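Local coordinates for protein D-galactonate dehydratase family member RspA (Pantoea ananatis, PDB 3T6C) that has low D-gluconate dehydratase activity in vitro, forming 2-dehydro-3-deoxy-D-gluconate with one magnesium ion per subunit, as a member of the mandelate racemase/muconate lactonizing enzyme family, at residues R90-W95 against A331-I336; L383-P388 against E412-K417. One frame throughout, in Å; residues are numbered along the deposited sequence. Where two conformers were deposited one is given.

Contact 1 (R90-W95 against A331-I336); sequences RIEDIW and AKKIAI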
# COMPACT_ATOMS: atom_id res chain seq x y z
N ARG A 90 -14.20 -38.17 -15.24
CA ARG A 90 -14.41 -36.91 -14.57
C ARG A 90 -13.13 -36.68 -13.78
O ARG A 90 -13.09 -36.67 -12.52
CB ARG A 90 -15.57 -37.15 -13.58
CG ARG A 90 -16.90 -37.44 -14.34
CD ARG A 90 -18.14 -37.31 -13.43
NE ARG A 90 -19.34 -37.63 -14.25
CZ ARG A 90 -20.55 -37.06 -14.09
NH1 ARG A 90 -20.75 -36.17 -13.12
NH2 ARG A 90 -21.56 -37.43 -14.88
N ILE A 91 -12.19 -36.07 -14.48
CA ILE A 91 -10.82 -35.88 -13.93
C ILE A 91 -10.90 -34.78 -12.89
O ILE A 91 -10.40 -34.94 -11.78
CB ILE A 91 -9.77 -35.54 -15.02
CG1 ILE A 91 -9.68 -36.68 -16.05
CG2 ILE A 91 -8.42 -35.24 -14.33
CD1 ILE A 91 -8.59 -36.46 -17.13
N GLU A 92 -11.53 -33.66 -13.23
CA GLU A 92 -11.58 -32.55 -12.28
C GLU A 92 -12.40 -32.87 -11.05
O GLU A 92 -12.02 -32.50 -9.95
CB GLU A 92 -12.20 -31.34 -12.99
CG GLU A 92 -12.17 -30.08 -12.15
CD GLU A 92 -10.80 -29.44 -12.08
OE1 GLU A 92 -10.11 -29.32 -13.11
OE2 GLU A 92 -10.44 -29.00 -10.97
N ASP A 93 -13.53 -33.57 -11.23
CA ASP A 93 -14.41 -33.88 -10.10
C ASP A 93 -13.65 -34.85 -9.19
O ASP A 93 -13.74 -34.74 -7.97
CB ASP A 93 -15.71 -34.54 -10.59
CG ASP A 93 -16.66 -34.84 -9.45
OD1 ASP A 93 -17.26 -33.89 -8.90
OD2 ASP A 93 -16.86 -36.03 -9.10
N ILE A 94 -12.91 -35.82 -9.77
CA ILE A 94 -12.11 -36.71 -8.96
C ILE A 94 -10.96 -35.95 -8.25
O ILE A 94 -10.71 -36.18 -7.07
CB ILE A 94 -11.57 -37.89 -9.80
CG1 ILE A 94 -12.75 -38.81 -10.19
CG2 ILE A 94 -10.44 -38.65 -9.03
CD1 ILE A 94 -12.30 -39.87 -11.22
N TRP A 95 -10.27 -35.04 -8.96
CA TRP A 95 -9.20 -34.30 -8.32
C TRP A 95 -9.76 -33.50 -7.13
O TRP A 95 -9.21 -33.54 -6.04
CB TRP A 95 -8.54 -33.33 -9.33
CG TRP A 95 -7.19 -32.83 -8.80
CD1 TRP A 95 -5.95 -33.43 -8.98
CD2 TRP A 95 -6.98 -31.72 -7.93
NE1 TRP A 95 -4.98 -32.71 -8.29
CE2 TRP A 95 -5.60 -31.65 -7.65
CE3 TRP A 95 -7.85 -30.77 -7.36
CZ2 TRP A 95 -5.06 -30.66 -6.84
CZ3 TRP A 95 -7.32 -29.77 -6.56
CH2 TRP A 95 -5.93 -29.74 -6.30
N ALA A 331 -1.00 -28.61 -12.18
CA ALA A 331 0.14 -28.03 -12.87
C ALA A 331 -0.32 -27.16 -14.04
O ALA A 331 0.28 -26.11 -14.31
CB ALA A 331 1.07 -29.13 -13.39
N LYS A 332 -1.31 -27.62 -14.79
CA LYS A 332 -1.80 -26.82 -15.91
C LYS A 332 -2.34 -25.51 -15.41
O LYS A 332 -2.13 -24.44 -16.04
CB LYS A 332 -2.87 -27.62 -16.70
CG LYS A 332 -3.44 -26.90 -17.90
CD LYS A 332 -2.38 -26.64 -18.95
CE LYS A 332 -3.04 -26.22 -20.26
NZ LYS A 332 -2.05 -25.84 -21.27
N LYS A 333 -3.01 -25.55 -14.26
CA LYS A 333 -3.55 -24.30 -13.67
C LYS A 333 -2.42 -23.35 -13.24
O LYS A 333 -2.51 -22.16 -13.47
CB LYS A 333 -4.48 -24.57 -12.49
CG LYS A 333 -5.67 -25.44 -12.95
CD LYS A 333 -6.57 -25.67 -11.76
CE LYS A 333 -7.74 -26.60 -12.25
NZ LYS A 333 -8.41 -27.15 -11.05
N ILE A 334 -1.37 -23.89 -12.64
CA ILE A 334 -0.25 -23.04 -12.24
C ILE A 334 0.46 -22.50 -13.47
O ILE A 334 0.94 -21.36 -13.49
CB ILE A 334 0.75 -23.88 -11.38
CG1 ILE A 334 0.11 -24.16 -10.01
CG2 ILE A 334 2.07 -23.07 -11.22
CD1 ILE A 334 0.79 -25.29 -9.24
N ALA A 335 0.57 -23.33 -14.54
CA ALA A 335 1.23 -22.85 -15.75
C ALA A 335 0.44 -21.66 -16.34
O ALA A 335 1.02 -20.68 -16.79
CB ALA A 335 1.33 -24.00 -16.74
N ILE A 336 -0.88 -21.78 -16.37
CA ILE A 336 -1.77 -20.70 -16.87
C ILE A 336 -1.72 -19.46 -15.96
O ILE A 336 -1.61 -18.31 -16.45
CB ILE A 336 -3.20 -21.23 -17.01
CG1 ILE A 336 -3.25 -22.12 -18.26
CG2 ILE A 336 -4.21 -20.03 -17.08
CD1 ILE A 336 -4.54 -22.94 -18.36
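Glu-92 OE2 is gripped twice: Lys-333 NZ reaches it across the contact at 2.7 Å, and Gln-96 NE2, one turn further along the same helix, donates a second hydrogen bond. The lysine bond is a salt bridge. The ammonium group meets OE2 on its syn side, only 15° out of the carboxylate plane. It also stands 3.4 Å from Glu-92 OE1, so the pairing is lopsided, with OE2 taking the bond and OE1 merely close by. Behind the nitrogen, Lys-333 CE brushes the carboxylate too, 3.7 Å from Glu-92 OE1.

The two chains come at each other from opposite directions and bridge helices whose backbones stay well apart, 11.6 Å between the CA atoms of Glu-92 and Lys-333. Most of that gap is spanned by the lysine, extended beyond CG. Glu-92 bends at chi2 (75°) and brings its carboxylate round to the ammonium. Lys-333 NZ also stands over a face of Trp-95, 28° off the normal of the six-membered ring, but at 5.7 Å from the ring centroid this is a long cation-pi approach and at most a weak attraction. Both charged residues are buried, which would probably strengthen the pairing, and Lys-333 NZ has a second carboxylate partner in Glu-339 of a second subunit. The bridge therefore belongs to a charge cluster that continues into the subunit interface.

Helix 91-100 is part of the N-terminal capping domain, whereas helix 328-340 makes the crossover from strand 317-318 to strand 344-345 of the barrel. Ile-91 and Trp-95 also pack on helix 108-129, and near Lys-333 the barrel helix meets its counterpart in the second subunit, Ile-336 touching Ile-336 of that neighbour.

Contact 2 (L383-P388 against E412-K417); sequences LREVFP and EALAAK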
# COMPACT_ATOMS: atom_id res chain seq x y z
N LEU A 383 16.10 -47.78 -16.63
CA LEU A 383 14.90 -46.96 -16.63
C LEU A 383 14.16 -47.04 -17.96
O LEU A 383 12.93 -47.19 -18.00
CB LEU A 383 15.28 -45.49 -16.40
CG LEU A 383 15.43 -45.11 -14.92
CD1 LEU A 383 16.12 -43.74 -14.80
CD2 LEU A 383 14.02 -45.11 -14.26
N ARG A 384 14.92 -46.98 -19.05
CA ARG A 384 14.32 -47.04 -20.38
C ARG A 384 13.65 -48.38 -20.70
O ARG A 384 12.68 -48.42 -21.45
CB ARG A 384 15.35 -46.63 -21.43
CG ARG A 384 15.72 -45.15 -21.35
CD ARG A 384 16.76 -44.71 -22.38
NE ARG A 384 16.89 -43.25 -22.24
CZ ARG A 384 16.12 -42.35 -22.88
NH1 ARG A 384 15.21 -42.76 -23.77
NH2 ARG A 384 16.27 -41.05 -22.66
N GLU A 385 14.22 -49.46 -20.17
CA GLU A 385 13.66 -50.79 -20.28
C GLU A 385 12.40 -50.96 -19.44
O GLU A 385 11.39 -51.49 -19.92
CB GLU A 385 14.71 -51.78 -19.78
CG GLU A 385 14.33 -53.24 -19.95
CD GLU A 385 15.54 -54.10 -20.33
OE1 GLU A 385 15.33 -55.07 -21.04
OE2 GLU A 385 16.68 -53.80 -19.94
N VAL A 386 12.47 -50.53 -18.18
CA VAL A 386 11.32 -50.66 -17.26
C VAL A 386 10.15 -49.77 -17.66
O VAL A 386 9.00 -50.12 -17.47
CB VAL A 386 11.72 -50.38 -15.81
CG1 VAL A 386 10.51 -50.34 -14.88
CG2 VAL A 386 12.68 -51.53 -15.31
N PHE A 387 10.47 -48.63 -18.27
CA PHE A 387 9.44 -47.69 -18.74
C PHE A 387 9.53 -47.45 -20.23
O PHE A 387 10.05 -46.44 -20.66
CB PHE A 387 9.58 -46.35 -17.99
CG PHE A 387 9.35 -46.43 -16.50
CD1 PHE A 387 10.42 -46.71 -15.62
CD2 PHE A 387 8.09 -46.19 -15.97
CE1 PHE A 387 10.20 -46.77 -14.22
CE2 PHE A 387 7.86 -46.23 -14.62
CZ PHE A 387 8.92 -46.52 -13.73
N PRO A 388 8.99 -48.36 -21.05
CA PRO A 388 9.04 -48.12 -22.51
C PRO A 388 8.33 -46.83 -22.90
O PRO A 388 7.24 -46.53 -22.38
CB PRO A 388 8.29 -49.34 -23.09
CG PRO A 388 8.46 -50.39 -22.03
CD PRO A 388 8.41 -49.67 -20.71
N GLU A 412 5.90 -54.38 -15.42
CA GLU A 412 5.80 -54.70 -13.98
C GLU A 412 6.80 -55.78 -13.58
O GLU A 412 7.37 -55.73 -12.48
CB GLU A 412 4.40 -55.17 -13.63
CG GLU A 412 3.35 -54.06 -13.82
CD GLU A 412 2.03 -54.34 -13.16
OE1 GLU A 412 1.99 -54.87 -12.04
OE2 GLU A 412 1.01 -54.03 -13.80
N ALA A 413 7.00 -56.76 -14.46
CA ALA A 413 7.96 -57.83 -14.13
C ALA A 413 9.37 -57.30 -13.96
O ALA A 413 10.08 -57.71 -13.04
CB ALA A 413 7.94 -58.97 -15.20
N LEU A 414 9.81 -56.42 -14.87
CA LEU A 414 11.14 -55.85 -14.78
C LEU A 414 11.23 -54.85 -13.63
O LEU A 414 12.27 -54.73 -12.97
CB LEU A 414 11.52 -55.16 -16.08
CG LEU A 414 12.19 -56.01 -17.18
CD1 LEU A 414 11.68 -57.43 -17.30
CD2 LEU A 414 12.12 -55.27 -18.47
N ALA A 415 10.14 -54.14 -13.35
CA ALA A 415 10.16 -53.16 -12.26
C ALA A 415 10.42 -53.88 -10.95
O ALA A 415 11.07 -53.33 -10.06
CB ALA A 415 8.81 -52.41 -12.19
N ALA A 416 9.88 -55.10 -10.82
CA ALA A 416 10.09 -55.90 -9.60
C ALA A 416 11.53 -56.31 -9.37
O ALA A 416 11.89 -56.71 -8.25
CB ALA A 416 9.16 -57.12 -9.63
N LYS A 417 12.35 -56.28 -10.42
CA LYS A 417 13.76 -56.62 -10.29
C LYS A 417 14.57 -55.49 -9.68
O LYS A 417 15.75 -55.67 -9.39
CB LYS A 417 14.34 -56.99 -11.65
CG LYS A 417 13.74 -58.28 -12.21
CD LYS A 417 14.25 -59.51 -11.41
CE LYS A 417 15.66 -59.92 -11.91
NZ LYS A 417 16.22 -61.14 -11.25
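This is a small, apolar, partly buried contact between two short helical pieces in the C-terminal part of the chain, beyond barrel strand 374-375 and beside the N-terminal sheet. Only 178 Å² is buried, most of it on Val-386 and Leu-414. The valine's two methyls divide the work. CG1, anti to the backbone N (chi1 172°), lies 3.8 Å from Ala-415 CB, while Val-386 CG2 sits 3.9 Å from Leu-414 CB as the valine and leucine side chains slide past each other in opposite directions. With just a methyl group on Ala-415, the backbones can come close: the CA atoms of Val-386 and Ala-415 are 5.7 Å apart. Towards solvent, Leu-414 CD2 comes up against CG of Glu-385, the two side chains crossing at about a right angle, but the glutamate was deposited in two conformers and that touch is doubtful.

Val-386 and Pro-388 also form backbone hydrogen bonds with Asn-411 and Asp-409, in the chain leading into segment 412-417. At Phe-387 the first helix gives way, right after its amide N bonds Leu-383 O at 2.9 Å. The Phe-387 side chain sets out away from segment 412-417, and its ring, with Leu-383 O in plane at its edge, packs among Leu-44, Val-46 and Thr-37 of the N-terminal sheet and Pro-355 and Ile-356 of barrel helix 355-367. Glu-412 forms salt bridges to Lys-33 and Lys-48, and Ala-415 O accepts a hydrogen bond from Thr-37. Such a C-terminal stretch, leaving the barrel to pack on the N-terminal alpha+beta domain and complete the cap, is characteristic of the enolase superfamily.

How the contacts relate
From the N terminus, the chain lays down the three-stranded antiparallel sheet and reaches helix 91-100, where contact 1 opens. It closes only at helix 328-340, after 235 intervening residues that take in most of the barrel. Contact 2 begins later and closes a short loop of 23 residues holding the strands 392-394 and 397-399. The two loops follow in series, neither nested nor crossed. The centres of contact 1 and contact 2 are about 29 Å apart, and the nearest atoms of contact 1 and contact 2 about 18 Å. Contact 1 joins a capping-domain helix to a barrel helix at a subunit interface; contact 2 folds the post-barrel chain on itself, beside the N-terminal sheet.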